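Local coordinates for protein aminoglycoside phosphotransferase (Alicyclobacillus acidocaldarius subsp. acidocaldarius, PDB 4PDY) that probably catalyses phosphate transfer as a member of the kinase-like aminoglycoside phosphotransferase family, and binds a free histidine in this crystal, at residues I62-C67 and D102-V107; Q72-A77 and A132-A137; R139-D144 and G219-L224. One frame throughout, in Å; residues are numbered along the deposited sequence. Where two conformers were deposited one is given.

Contact 1 (I62-C67 and D102-V107); sequences IAPAHC and DFTYYV
The strand 103-107 runs past the start of a helix, with I62 and T104 as the nearest backbone partners (CA to CA 6.3 Å), while A63 sits at the N-cap position of the helix that P64 begins and A63 O accepts from C67 N (2.9 Å). T104 faces this turn with both branches in use. With chi1 at -60°, its OG1 stands beside the backbone N and its CG2 lies anti to that N. The hydroxyl OG1 of T104 donates to I62 O over 2.7 Å, arriving almost along the C=O axis (172°), and it also binds the guanidinium of R99, so that the one oxygen ties a loop carbonyl to a charged strand residue. The CD of P64 rests 3.9 Å from OG1 of T104. On the other branch, CG2 of T104 packs 4.3 Å from CB of C67 and equally near CG1 of I62. An alanine here would lack both the hydroxyl and the methyl, and would probably leave the I62 carbonyl without its straight bond and lose the packing against both I62 and C67. Further along the strand, the Y106 ring receives C67 SG obliquely, 5.0 Å from the ring centroid, as a sulfur-aromatic contact; the extended I62 side chain brings CD1 close by, and the Y106 hydroxyl is bound to E245. Such docking of the first turn of helix 64-79 on an antiparallel sheet is consistent with the N-terminal lobe of the protein-kinase fold, where a single helix, helix C in kinases, packs against the strands.

Contact 2 (Q72-A77 and A132-A137); sequences QCLRHA and AQFHEA
F134 reaches across to helix 72-77 with its ring carried anti to the backbone N (chi1 177°), and one corner of that ring does most of the touching. L74 sends CD2 to within 4.0 Å of CE1 of F134, the two side chains crossing at about a right angle. C73 comes to the same corner, its SG 4.2 Å from CE1 of F134; the sulfur lies oblique to the ring, a sulfur-aromatic contact. One turn on, large groups give way to small ones: CB of A77 meets CB of A137 tip to tip at 3.8 Å, which lets their CA atoms come within 4.6 Å. H76, also with its ring anti to the backbone N, turns an imidazole edge to the end of the other segment, so that CD2 of H76 lies 3.1 Å from A137 O, near the ring plane. NE2 of H76 instead binds an in-plane water at 2.7 Å, and this water passes a weak bond back to A137 O. The carbonyl is thus approached by a ring C-H that is probably somewhat polarised and by a water rather than by a direct hydrogen bond. The axes of the two segments cross nearly at right angles, at 94°, and come within 9.8 Å. Around them, W221 of strand 221-222 touches both C73 and F134, F244 meets the F134 ring edge-to-face, F85 packs on L74, and helix 271-284 covers A132, Q133 and E136.

Contact 3 (R139-D144 and G219-L224); sequences RSFRTD and GGWCHL
W221 NE1 donates to F141 O over 2.9 Å in a nearly straight bond (168°). The oxygen lies in the indole plane, whereas the N-H approaches from 30° above the carbonyl plane. Alongside this bond the F141 ring lies against the indole, CD2 of F141 being 3.9 Å from CZ2 of W221; the planes are inclined by 43°, and NE1 sits at the phenyl edge. One face of that phenyl carries CG of R142, 3.5 Å above its plane and displaced toward the rim. A single water adds a second grip on the carbonyl, donating to F141 O at 2.8 Å; it accepts from G220 N at 2.8 Å and also binds T143 OG1. W221 begins the short strand 221-222, paired with strand 248-249, and H223 opens an HxDxxxxN sequence that matches the catalytic-loop signature of kinase-like phosphotransferases. The turn into this strand is made by two glycines whose places leave little room for a side chain. G219 leaves helix 206-218 with positive phi, and a CB on it would fall 2.5 Å from T143 OG1, a clash; G220 has backbone angles that would jam a CB against the preceding carbonyl. Beyond this shell, T138 OG1 binds W221 N, and the W145 ring meets the indole with its plane almost parallel. F141 is backed by C73 and by the ring of H76, both on helix 64-79.

Contact 2 is the buried one of the three, whereas contacts 1 and 3 are partly open to solvent. Contacts 1 and 2 draw on different parts of helix 64-79: its first turn meets the sheet of the N-terminal lobe, and its later turns meet helix 121-137, so one helix spans both although the contacts do not touch. Contacts 2 and 3 adjoin, their centres about 8 Å apart, touching through helix 64-79 and a weak hydrogen bond from H135 to the W221 carbonyl. Chemistry follows place: a direct hydroxyl bond holds the loop carbonyl just before the helix, apolar packing without direct hydrogen bonds fills the interior, and the loop contact relies on an indole N-H, water and glycines.

Contact 1 (I62-C67 and D102-V107)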
ATOM      1  N   ILE A  62      -0.367   0.268 -17.620  1.00 11.43           N
ATOM      2  CA  ILE A  62      -1.435   1.263 -17.502  1.00 11.57           C
ATOM      3  C   ILE A  62      -1.762   1.859 -18.857  1.00 12.54           C
ATOM      4  O   ILE A  62      -0.920   1.960 -19.751  1.00 13.34           O
ATOM      5  CB  ILE A  62      -1.163   2.405 -16.493  1.00 14.52           C
ATOM      6  CG1 ILE A  62      -0.003   3.308 -16.920  1.00 15.31           C
ATOM      7  CG2 ILE A  62      -0.968   1.853 -15.097  1.00 16.72           C
ATOM      8  CD1 ILE A  62       0.126   4.507 -16.000  1.00 16.86           C
ATOM      9  N   ALA A  63      -3.021   2.225 -19.040  1.00 12.45           N
ATOM     10  CA  ALA A  63      -3.440   2.893 -20.256  1.00 12.36           C
ATOM     11  C   ALA A  63      -2.821   4.282 -20.373  1.00 12.01           C
ATOM     12  O   ALA A  63      -2.612   4.963 -19.360  1.00 12.96           O
ATOM     13  CB  ALA A  63      -4.950   2.989 -20.273  1.00 14.54           C
ATOM     14  N   PRO A  64      -2.565   4.744 -21.610  1.00 13.83           N
ATOM     15  CA  PRO A  64      -2.039   6.099 -21.758  1.00 15.83           C
ATOM     16  C   PRO A  64      -2.910   7.162 -21.100  1.00 14.17           C
ATOM     17  O   PRO A  64      -2.375   8.078 -20.489  1.00 13.72           O
ATOM     18  CB  PRO A  64      -1.959   6.278 -23.272  1.00 19.35           C
ATOM     19  CG  PRO A  64      -1.701   4.904 -23.780  1.00 21.42           C
ATOM     20  CD  PRO A  64      -2.452   3.980 -22.865  1.00 17.24           C
ATOM     21  N   ALA A  65      -4.231   7.030 -21.218  1.00 14.80           N
ATOM     22  CA  ALA A  65      -5.141   7.996 -20.587  1.00 14.68           C
ATOM     23  C   ALA A  65      -4.946   8.043 -19.061  1.00 13.15           C
ATOM     24  O   ALA A  65      -5.029   9.104 -18.445  1.00 14.18           O
ATOM     25  CB  ALA A  65      -6.581   7.667 -20.914  1.00 16.35           C
ATOM     26  N   HIS A  66      -4.687   6.880 -18.478  1.00 11.44           N
ATOM     27  CA  HIS A  66      -4.436   6.756 -17.053  1.00 12.05           C
ATOM     28  C   HIS A  66      -3.112   7.431 -16.702  1.00 12.37           C
ATOM     29  O   HIS A  66      -3.002   8.187 -15.749  1.00 10.81           O
ATOM     30  CB  HIS A  66      -4.492   5.281 -16.663  1.00 11.88           C
ATOM     31  CG  HIS A  66      -4.273   5.002 -15.216  1.00 11.15           C
ATOM     32  ND1 HIS A  66      -4.264   3.720 -14.717  1.00 12.12           N
ATOM     33  CD2 HIS A  66      -4.000   5.815 -14.164  1.00 11.96           C
ATOM     34  CE1 HIS A  66      -3.992   3.749 -13.427  1.00 13.69           C
ATOM     35  NE2 HIS A  66      -3.817   5.008 -13.067  1.00 12.75           N
ATOM     36  N   CYS A  67      -2.101   7.194 -17.531  1.00 12.48           N
ATOM     37  CA  CYS A  67      -0.814   7.862 -17.292  1.00 13.13           C
ATOM     38  C   CYS A  67      -0.975   9.392 -17.296  1.00 12.75           C
ATOM     39  O   CYS A  67      -0.407  10.086 -16.456  1.00 12.28           O
ATOM     40  CB  CYS A  67       0.237   7.410 -18.314  1.00 13.08           C
ATOM     41  SG  CYS A  67       1.918   7.911 -17.939  1.00 15.57           S
ATOM     42  N   ASP A 102       2.716  -2.647 -26.850  1.00 12.52           N
ATOM     43  CA  ASP A 102       1.670  -2.885 -25.853  1.00 13.34           C
ATOM     44  C   ASP A 102       2.033  -2.520 -24.430  1.00 11.39           C
ATOM     45  O   ASP A 102       1.309  -2.863 -23.521  1.00 16.30           O
ATOM     46  CB  ASP A 102       1.161  -4.335 -25.893  1.00 14.08           C
ATOM     47  CG  ASP A 102      -0.238  -4.470 -25.289  1.00 16.56           C
ATOM     48  OD1 ASP A 102      -1.076  -3.630 -25.675  1.00 26.98           O
ATOM     49  OD2 ASP A 102      -0.447  -5.362 -24.416  1.00 16.87           O
ATOM     50  N   PHE A 103       3.128  -1.792 -24.249  1.00 11.80           N
ATOM     51  CA  PHE A 103       3.494  -1.263 -22.932  1.00 11.50           C
ATOM     52  C   PHE A 103       3.507   0.264 -22.935  1.00  9.43           C
ATOM     53  O   PHE A 103       3.759   0.885 -23.960  1.00 10.55           O
ATOM     54  CB  PHE A 103       4.892  -1.736 -22.517  1.00 11.56           C
ATOM     55  CG  PHE A 103       4.991  -3.212 -22.236  1.00 12.97           C
ATOM     56  CD1 PHE A 103       4.311  -3.782 -21.163  1.00 13.21           C
ATOM     57  CD2 PHE A 103       5.758  -4.033 -23.040  1.00 13.67           C
ATOM     58  CE1 PHE A 103       4.427  -5.132 -20.898  1.00 15.72           C
ATOM     59  CE2 PHE A 103       5.894  -5.375 -22.771  1.00 14.12           C
ATOM     60  CZ  PHE A 103       5.223  -5.937 -21.706  1.00 15.34           C
ATOM     61  N   THR A 104       3.244   0.838 -21.766  1.00  9.91           N
ATOM     62  CA  THR A 104       3.354   2.262 -21.543  1.00 10.08           C
ATOM     63  C   THR A 104       4.607   2.473 -20.698  1.00 10.84           C
ATOM     64  O   THR A 104       4.702   1.979 -19.594  1.00 12.39           O
ATOM     65  CB  THR A 104       2.111   2.805 -20.787  1.00 11.13           C
ATOM     66  OG1 THR A 104       0.938   2.535 -21.568  1.00 12.61           O
ATOM     67  CG2 THR A 104       2.222   4.298 -20.491  1.00 12.11           C
ATOM     68  N   TYR A 105       5.578   3.188 -21.247  1.00  9.96           N
ATOM     69  CA  TYR A 105       6.814   3.504 -20.546  1.00 10.09           C
ATOM     70  C   TYR A 105       6.774   4.930 -20.046  1.00  8.62           C
ATOM     71  O   TYR A 105       6.385   5.833 -20.781  1.00  9.55           O
ATOM     72  CB  TYR A 105       7.994   3.341 -21.506  1.00 10.62           C
ATOM     73  CG  TYR A 105       8.196   1.927 -21.999  1.00  9.58           C
ATOM     74  CD1 TYR A 105       8.935   1.012 -21.251  1.00 10.57           C
ATOM     75  CD2 TYR A 105       7.627   1.496 -23.185  1.00 10.53           C
ATOM     76  CE1 TYR A 105       9.132  -0.276 -21.694  1.00 12.62           C
ATOM     77  CE2 TYR A 105       7.794   0.193 -23.622  1.00 10.14           C
ATOM     78  CZ  TYR A 105       8.522  -0.697 -22.867  1.00 11.16           C
ATOM     79  OH  TYR A 105       8.748  -1.977 -23.317  1.00 12.83           O
ATOM     80  N   TYR A 106       7.234   5.130 -18.819  1.00  9.84           N
ATOM     81  CA  TYR A 106       7.430   6.489 -18.322  1.00  9.59           C
ATOM     82  C   TYR A 106       8.667   6.556 -17.466  1.00  8.75           C
ATOM     83  O   TYR A 106       9.088   5.552 -16.911  1.00  9.67           O
ATOM     84  CB  TYR A 106       6.166   7.016 -17.590  1.00  9.64           C
ATOM     85  CG  TYR A 106       5.788   6.270 -16.342  1.00 10.42           C
ATOM     86  CD1 TYR A 106       6.319   6.620 -15.118  1.00 10.37           C
ATOM     87  CD2 TYR A 106       4.838   5.253 -16.372  1.00 10.33           C
ATOM     88  CE1 TYR A 106       6.011   5.941 -13.961  1.00 10.03           C
ATOM     89  CE2 TYR A 106       4.513   4.570 -15.208  1.00 11.08           C
ATOM     90  CZ  TYR A 106       5.084   4.927 -13.996  1.00 11.08           C
ATOM     91  OH  TYR A 106       4.769   4.273 -12.821  1.00 13.13           O
ATOM     92  N   VAL A 107       9.236   7.756 -17.404  1.00  9.06           N
ATOM     93  CA  VAL A 107      10.556   7.978 -16.840  1.00  9.55           C
ATOM     94  C   VAL A 107      10.445   9.076 -15.792  1.00  9.36           C
ATOM     95  O   VAL A 107       9.769  10.087 -16.002  1.00 10.16           O
ATOM     96  CB  VAL A 107      11.535   8.403 -17.963  1.00  9.78           C
ATOM     97  CG1 VAL A 107      12.898   8.722 -17.398  1.00 10.79           C
ATOM     98  CG2 VAL A 107      11.658   7.331 -19.046  1.00 10.55           C
TER

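Contact 2 (Q72-A77 and A132-A137)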
ATOM      1  N   GLN A  72      -1.208  14.584 -14.326  1.00 12.62           N
ATOM      2  CA  GLN A  72      -1.987  15.783 -13.969  1.00 12.22           C
ATOM      3  C   GLN A  72      -2.313  15.881 -12.486  1.00 11.11           C
ATOM      4  O   GLN A  72      -2.313  16.973 -11.924  1.00 12.23           O
ATOM      5  CB  GLN A  72      -3.276  15.911 -14.787  1.00 14.45           C
ATOM      6  CG  GLN A  72      -3.067  16.240 -16.250  1.00 14.16           C
ATOM      7  CD  GLN A  72      -2.338  17.548 -16.473  1.00 16.75           C
ATOM      8  OE1 GLN A  72      -2.773  18.610 -16.020  1.00 20.21           O
ATOM      9  NE2 GLN A  72      -1.222  17.477 -17.173  1.00 18.03           N
ATOM     10  N   CYS A  73      -2.604  14.740 -11.868  1.00 10.13           N
ATOM     11  CA  CYS A  73      -2.823  14.684 -10.440  1.00 10.42           C
ATOM     12  C   CYS A  73      -1.612  15.176  -9.674  1.00 11.60           C
ATOM     13  O   CYS A  73      -1.733  15.996  -8.765  1.00 11.19           O
ATOM     14  CB  CYS A  73      -3.184  13.267 -10.023  1.00 12.06           C
ATOM     15  SG  CYS A  73      -3.469  13.187  -8.264  1.00 13.75           S
ATOM     16  N   LEU A  74      -0.441  14.653 -10.030  1.00 10.96           N
ATOM     17  CA  LEU A  74       0.774  15.091  -9.361  1.00 11.38           C
ATOM     18  C   LEU A  74       1.086  16.547  -9.623  1.00 11.45           C
ATOM     19  O   LEU A  74       1.542  17.250  -8.709  1.00 13.92           O
ATOM     20  CB  LEU A  74       1.920  14.156  -9.717  1.00 11.78           C
ATOM     21  CG  LEU A  74       1.801  12.821  -8.956  1.00 16.33           C
ATOM     22  CD1 LEU A  74       2.645  11.743  -9.605  1.00 22.05           C
ATOM     23  CD2 LEU A  74       2.127  13.004  -7.475  1.00 16.67           C
ATOM     24  N   ARG A  75       0.856  17.041 -10.831  0.50 11.61           N
ATOM     25  CA  ARG A  75       1.110  18.457 -11.058  0.50 13.15           C
ATOM     26  C   ARG A  75       0.120  19.318 -10.278  0.50 12.28           C
ATOM     27  O   ARG A  75       0.479  20.392  -9.790  0.50 12.64           O
ATOM     28  CB  ARG A  75       1.107  18.780 -12.540  0.50 12.70           C
ATOM     29  CG  ARG A  75       2.422  18.379 -13.188  0.50 15.92           C
ATOM     30  CD  ARG A  75       2.513  18.785 -14.640  0.50 15.54           C
ATOM     31  NE  ARG A  75       3.591  18.089 -15.345  0.50 16.84           N
ATOM     32  CZ  ARG A  75       3.656  18.010 -16.667  0.50 15.85           C
ATOM     33  NH1 ARG A  75       2.713  18.566 -17.402  0.50 19.60           N
ATOM     34  NH2 ARG A  75       4.642  17.360 -17.253  0.50 19.38           N
ATOM     35  N   HIS A  76      -1.125  18.852 -10.142  1.00 11.86           N
ATOM     36  CA  HIS A  76      -2.068  19.571  -9.286  1.00 12.22           C
ATOM     37  C   HIS A  76      -1.574  19.618  -7.835  1.00 12.26           C
ATOM     38  O   HIS A  76      -1.527  20.682  -7.193  1.00 14.17           O
ATOM     39  CB  HIS A  76      -3.446  18.922  -9.351  1.00 11.76           C
ATOM     40  CG  HIS A  76      -4.384  19.496  -8.351  1.00 13.30           C
ATOM     41  ND1 HIS A  76      -5.207  20.560  -8.632  1.00 17.06           N
ATOM     42  CD2 HIS A  76      -4.555  19.224  -7.036  1.00 14.73           C
ATOM     43  CE1 HIS A  76      -5.880  20.895  -7.544  1.00 16.69           C
ATOM     44  NE2 HIS A  76      -5.484  20.110  -6.561  1.00 16.35           N
ATOM     45  N   ALA A  77      -1.185  18.463  -7.326  1.00 11.02           N
ATOM     46  CA  ALA A  77      -0.653  18.386  -5.975  1.00 12.58           C
ATOM     47  C   ALA A  77       0.536  19.348  -5.795  1.00 14.44           C
ATOM     48  O   ALA A  77       0.648  20.059  -4.796  1.00 13.97           O
ATOM     49  CB  ALA A  77      -0.255  16.948  -5.660  1.00 13.23           C
ATOM     50  N   ALA A 132      -0.194  11.732   3.935  1.00  9.03           N
ATOM     51  CA  ALA A 132      -1.159  12.741   4.347  1.00 10.70           C
ATOM     52  C   ALA A 132      -1.076  13.983   3.477  1.00  9.53           C
ATOM     53  O   ALA A 132      -2.076  14.583   3.101  1.00 10.69           O
ATOM     54  CB  ALA A 132      -0.943  13.080   5.796  1.00 10.78           C
ATOM     55  N   GLN A 133       0.151  14.396   3.159  1.00  9.13           N
ATOM     56  CA  GLN A 133       0.346  15.550   2.285  1.00  9.74           C
ATOM     57  C   GLN A 133      -0.228  15.299   0.899  1.00  9.29           C
ATOM     58  O   GLN A 133      -0.815  16.193   0.294  1.00 10.54           O
ATOM     59  CB  GLN A 133       1.834  15.923   2.184  1.00 10.59           C
ATOM     60  CG  GLN A 133       2.406  16.515   3.450  1.00 10.67           C
ATOM     61  CD  GLN A 133       3.866  16.860   3.321  1.00 12.48           C
ATOM     62  OE1 GLN A 133       4.627  16.127   2.657  1.00 13.68           O
ATOM     63  NE2 GLN A 133       4.265  18.003   3.882  1.00 13.18           N
ATOM     64  N   PHE A 134      -0.018  14.099   0.372  1.00  9.19           N
ATOM     65  CA  PHE A 134      -0.573  13.759  -0.937  1.00  9.91           C
ATOM     66  C   PHE A 134      -2.104  13.833  -0.931  1.00 10.43           C
ATOM     67  O   PHE A 134      -2.705  14.384  -1.840  1.00 10.20           O
ATOM     68  CB  PHE A 134      -0.095  12.363  -1.356  1.00 10.50           C
ATOM     69  CG  PHE A 134      -0.664  11.885  -2.675  1.00  9.71           C
ATOM     70  CD1 PHE A 134      -0.431  12.580  -3.844  1.00 10.34           C
ATOM     71  CD2 PHE A 134      -1.431  10.739  -2.738  1.00  9.86           C
ATOM     72  CE1 PHE A 134      -0.947  12.145  -5.047  1.00 11.47           C
ATOM     73  CE2 PHE A 134      -1.940  10.287  -3.928  1.00 11.07           C
ATOM     74  CZ  PHE A 134      -1.720  11.007  -5.087  1.00 11.07           C
ATOM     75  N   HIS A 135      -2.693  13.297   0.121  1.00 10.19           N
ATOM     76  CA  HIS A 135      -4.150  13.273   0.226  1.00 10.38           C
ATOM     77  C   HIS A 135      -4.693  14.687   0.307  1.00 11.03           C
ATOM     78  O   HIS A 135      -5.660  15.028  -0.384  1.00 11.26           O
ATOM     79  CB  HIS A 135      -4.567  12.446   1.428  1.00 11.85           C
ATOM     80  CG  HIS A 135      -6.017  12.078   1.414  1.00 12.60           C
ATOM     81  ND1 HIS A 135      -6.488  10.959   0.771  1.00 14.88           N
ATOM     82  CD2 HIS A 135      -7.095  12.693   1.948  1.00 13.61           C
ATOM     83  CE1 HIS A 135      -7.801  10.895   0.914  1.00 14.42           C
ATOM     84  NE2 HIS A 135      -8.190  11.939   1.619  1.00 17.25           N
ATOM     85  N   GLU A 136      -4.040  15.524   1.106  1.00 11.32           N
ATOM     86  CA  GLU A 136      -4.473  16.908   1.280  1.00 12.49           C
ATOM     87  C   GLU A 136      -4.334  17.700  -0.016  1.00 11.58           C
ATOM     88  O   GLU A 136      -5.218  18.462  -0.410  1.00 13.46           O
ATOM     89  CB  GLU A 136      -3.675  17.560   2.408  1.00 14.82           C
ATOM     90  CG  GLU A 136      -4.006  19.018   2.686  1.00 17.97           C
ATOM     91  CD  GLU A 136      -5.343  19.228   3.391  1.00 22.16           C
ATOM     92  OE1 GLU A 136      -5.998  18.241   3.792  1.00 28.16           O
ATOM     93  OE2 GLU A 136      -5.731  20.400   3.561  1.00 33.96           O
ATOM     94  N   ALA A 137      -3.170  17.550  -0.673  1.00 11.59           N
ATOM     95  CA  ALA A 137      -2.870  18.300  -1.894  1.00 10.50           C
ATOM     96  C   ALA A 137      -3.741  17.930  -3.088  1.00 10.77           C
ATOM     97  O   ALA A 137      -3.716  18.628  -4.089  1.00 12.65           O
ATOM     98  CB  ALA A 137      -1.398  18.142  -2.273  1.00 11.33           C
TER
HETATM   99  O   HOH W   1      -6.542  20.351  -4.036  1.00 17.16           O

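Contact 3 (R139-D144 and G219-L224)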
ATOM      1  N   ARG A 139      -7.146  17.058  -2.659  1.00 13.48           N
ATOM      2  CA  ARG A 139      -8.554  17.242  -2.297  1.00 14.35           C
ATOM      3  C   ARG A 139      -9.280  17.884  -3.468  1.00 14.86           C
ATOM      4  O   ARG A 139      -8.775  18.792  -4.119  1.00 15.46           O
ATOM      5  CB  ARG A 139      -8.615  18.165  -1.076  1.00 18.47           C
ATOM      6  CG  ARG A 139      -9.976  18.362  -0.454  1.00 24.06           C
ATOM      7  CD  ARG A 139      -9.859  19.063   0.900  1.00 33.19           C
ATOM      8  NE  ARG A 139      -9.522  18.132   1.985  1.00 40.43           N
ATOM      9  CZ  ARG A 139     -10.402  17.564   2.819  1.00 39.07           C
ATOM     10  NH1 ARG A 139     -11.699  17.815   2.717  1.00 47.78           N
ATOM     11  NH2 ARG A 139      -9.985  16.726   3.760  1.00 45.16           N
ATOM     12  N   SER A 140     -10.483  17.395  -3.742  1.00 15.84           N
ATOM     13  CA  SER A 140     -11.318  17.961  -4.787  1.00 19.32           C
ATOM     14  C   SER A 140     -10.806  17.749  -6.218  1.00 17.97           C
ATOM     15  O   SER A 140     -11.454  18.226  -7.151  1.00 21.78           O
ATOM     16  CB  SER A 140     -11.574  19.466  -4.558  1.00 22.60           C
ATOM     17  OG  SER A 140     -12.259  19.698  -3.334  1.00 33.95           O
ATOM     18  N   PHE A 141      -9.689  17.031  -6.410  1.00 16.65           N
ATOM     19  CA  PHE A 141      -9.130  16.853  -7.753  1.00 16.38           C
ATOM     20  C   PHE A 141      -9.710  15.601  -8.387  1.00 13.35           C
ATOM     21  O   PHE A 141      -9.493  14.496  -7.887  1.00 14.21           O
ATOM     22  CB  PHE A 141      -7.599  16.718  -7.733  1.00 14.76           C
ATOM     23  CG  PHE A 141      -7.007  16.547  -9.117  1.00 13.17           C
ATOM     24  CD1 PHE A 141      -6.933  17.621  -9.982  1.00 14.64           C
ATOM     25  CD2 PHE A 141      -6.650  15.296  -9.594  1.00 13.38           C
ATOM     26  CE1 PHE A 141      -6.453  17.463 -11.272  1.00 14.60           C
ATOM     27  CE2 PHE A 141      -6.180  15.121 -10.883  1.00 14.78           C
ATOM     28  CZ  PHE A 141      -6.065  16.216 -11.723  1.00 14.96           C
ATOM     29  N   ARG A 142     -10.454  15.780  -9.472  1.00 13.35           N
ATOM     30  CA  ARG A 142     -11.027  14.668 -10.245  1.00 13.25           C
ATOM     31  C   ARG A 142     -11.592  13.579  -9.356  1.00 14.12           C
ATOM     32  O   ARG A 142     -11.324  12.391  -9.509  1.00 14.22           O
ATOM     33  CB  ARG A 142      -9.995  14.105 -11.215  1.00 13.53           C
ATOM     34  CG  ARG A 142      -9.480  15.112 -12.245  1.00 14.54           C
ATOM     35  CD  ARG A 142     -10.514  15.500 -13.285  1.00 14.35           C
ATOM     36  NE  ARG A 142     -11.045  14.332 -13.996  1.00 13.98           N
ATOM     37  CZ  ARG A 142     -10.486  13.768 -15.078  1.00 13.97           C
ATOM     38  NH1 ARG A 142      -9.363  14.239 -15.623  1.00 14.92           N
ATOM     39  NH2 ARG A 142     -11.054  12.718 -15.652  1.00 15.85           N
ATOM     40  N   THR A 143     -12.467  14.018  -8.468  1.00 16.34           N
ATOM     41  CA  THR A 143     -13.009  13.159  -7.417  1.00 17.75           C
ATOM     42  C   THR A 143     -13.803  11.958  -7.928  1.00 18.27           C
ATOM     43  O   THR A 143     -13.767  10.895  -7.309  1.00 21.23           O
ATOM     44  CB  THR A 143     -13.895  13.977  -6.450  1.00 20.68           C
ATOM     45  OG1 THR A 143     -13.114  15.012  -5.852  1.00 20.82           O
ATOM     46  CG2 THR A 143     -14.462  13.104  -5.337  1.00 25.13           C
ATOM     47  N   ASP A 144     -14.488  12.119  -9.058  1.00 20.86           N
ATOM     48  CA  ASP A 144     -15.291  11.038  -9.616  1.00 24.85           C
ATOM     49  C   ASP A 144     -14.520  10.164 -10.617  1.00 26.32           C
ATOM     50  O   ASP A 144     -15.119   9.352 -11.312  1.00 34.84           O
ATOM     51  CB  ASP A 144     -16.543  11.622 -10.276  1.00 27.69           C
ATOM     52  CG  ASP A 144     -17.482  12.281  -9.275  1.00 36.46           C
ATOM     53  OD1 ASP A 144     -17.405  11.957  -8.070  1.00 38.76           O
ATOM     54  OD2 ASP A 144     -18.310  13.118  -9.701  1.00 50.24           O
ATOM     55  N   GLY A 219     -13.107  14.201  -1.659  1.00 19.67           N
ATOM     56  CA  GLY A 219     -12.039  13.735  -2.500  1.00 19.16           C
ATOM     57  C   GLY A 219     -10.731  13.701  -1.751  1.00 18.58           C
ATOM     58  O   GLY A 219     -10.688  13.647  -0.521  1.00 19.59           O
ATOM     59  N   GLY A 220      -9.655  13.725  -2.510  1.00 16.43           N
ATOM     60  CA  GLY A 220      -8.347  13.448  -1.980  1.00 14.16           C
ATOM     61  C   GLY A 220      -8.006  12.040  -2.403  1.00 11.73           C
ATOM     62  O   GLY A 220      -8.800  11.091  -2.234  1.00 12.23           O
ATOM     63  N   TRP A 221      -6.819  11.891  -3.001  1.00 10.85           N
ATOM     64  CA  TRP A 221      -6.357  10.606  -3.487  1.00 10.86           C
ATOM     65  C   TRP A 221      -5.534   9.887  -2.437  1.00  8.79           C
ATOM     66  O   TRP A 221      -4.803  10.511  -1.659  1.00 11.73           O
ATOM     67  CB  TRP A 221      -5.495  10.809  -4.735  1.00 10.55           C
ATOM     68  CG  TRP A 221      -6.220  11.283  -5.939  1.00 10.37           C
ATOM     69  CD1 TRP A 221      -7.183  12.262  -6.005  1.00 11.18           C
ATOM     70  CD2 TRP A 221      -6.005  10.847  -7.286  1.00 11.17           C
ATOM     71  NE1 TRP A 221      -7.599  12.431  -7.309  1.00 12.73           N
ATOM     72  CE2 TRP A 221      -6.906  11.561  -8.110  1.00 11.81           C
ATOM     73  CE3 TRP A 221      -5.170   9.885  -7.874  1.00 12.56           C
ATOM     74  CZ2 TRP A 221      -6.959  11.368  -9.493  1.00 13.05           C
ATOM     75  CZ3 TRP A 221      -5.238   9.683  -9.230  1.00 14.75           C
ATOM     76  CH2 TRP A 221      -6.114  10.431 -10.032  1.00 14.59           C
ATOM     77  N   CYS A 222      -5.617   8.569  -2.449  1.00  9.33           N
ATOM     78  CA  CYS A 222      -4.668   7.698  -1.766  1.00  9.71           C
ATOM     79  C   CYS A 222      -3.685   7.136  -2.776  1.00 10.01           C
ATOM     80  O   CYS A 222      -3.982   7.031  -3.954  1.00 10.19           O
ATOM     81  CB  CYS A 222      -5.366   6.536  -1.038  1.00 10.37           C
ATOM     82  SG  CYS A 222      -6.123   6.967   0.532  1.00 13.00           S
ATOM     83  N   HIS A 223      -2.498   6.788  -2.273  1.00  8.83           N
ATOM     84  CA  HIS A 223      -1.469   6.169  -3.091  1.00  9.50           C
ATOM     85  C   HIS A 223      -1.782   4.693  -3.377  1.00  9.99           C
ATOM     86  O   HIS A 223      -1.639   4.220  -4.497  1.00  9.74           O
ATOM     87  CB  HIS A 223      -0.131   6.310  -2.368  1.00 10.24           C
ATOM     88  CG  HIS A 223       1.026   5.702  -3.095  1.00 10.62           C
ATOM     89  ND1 HIS A 223       1.384   4.386  -2.932  1.00  9.57           N
ATOM     90  CD2 HIS A 223       1.920   6.236  -3.959  1.00 10.86           C
ATOM     91  CE1 HIS A 223       2.468   4.136  -3.656  1.00 11.29           C
ATOM     92  NE2 HIS A 223       2.787   5.234  -4.301  1.00 10.36           N
ATOM     93  N   LEU A 224      -2.206   3.966  -2.340  1.00 10.84           N
ATOM     94  CA  LEU A 224      -2.713   2.586  -2.465  1.00 12.00           C
ATOM     95  C   LEU A 224      -1.691   1.547  -2.919  1.00 11.21           C
ATOM     96  O   LEU A 224      -2.052   0.447  -3.305  1.00 13.93           O
ATOM     97  CB  LEU A 224      -3.967   2.523  -3.332  1.00 12.34           C
ATOM     98  CG  LEU A 224      -5.125   3.403  -2.831  1.00 13.19           C
ATOM     99  CD1 LEU A 224      -6.337   3.347  -3.749  1.00 14.89           C
ATOM    100  CD2 LEU A 224      -5.519   3.032  -1.406  1.00 16.00           C
TER
HETATM  101  O   HOH W   2     -10.331  13.928  -5.268  1.00 19.84           O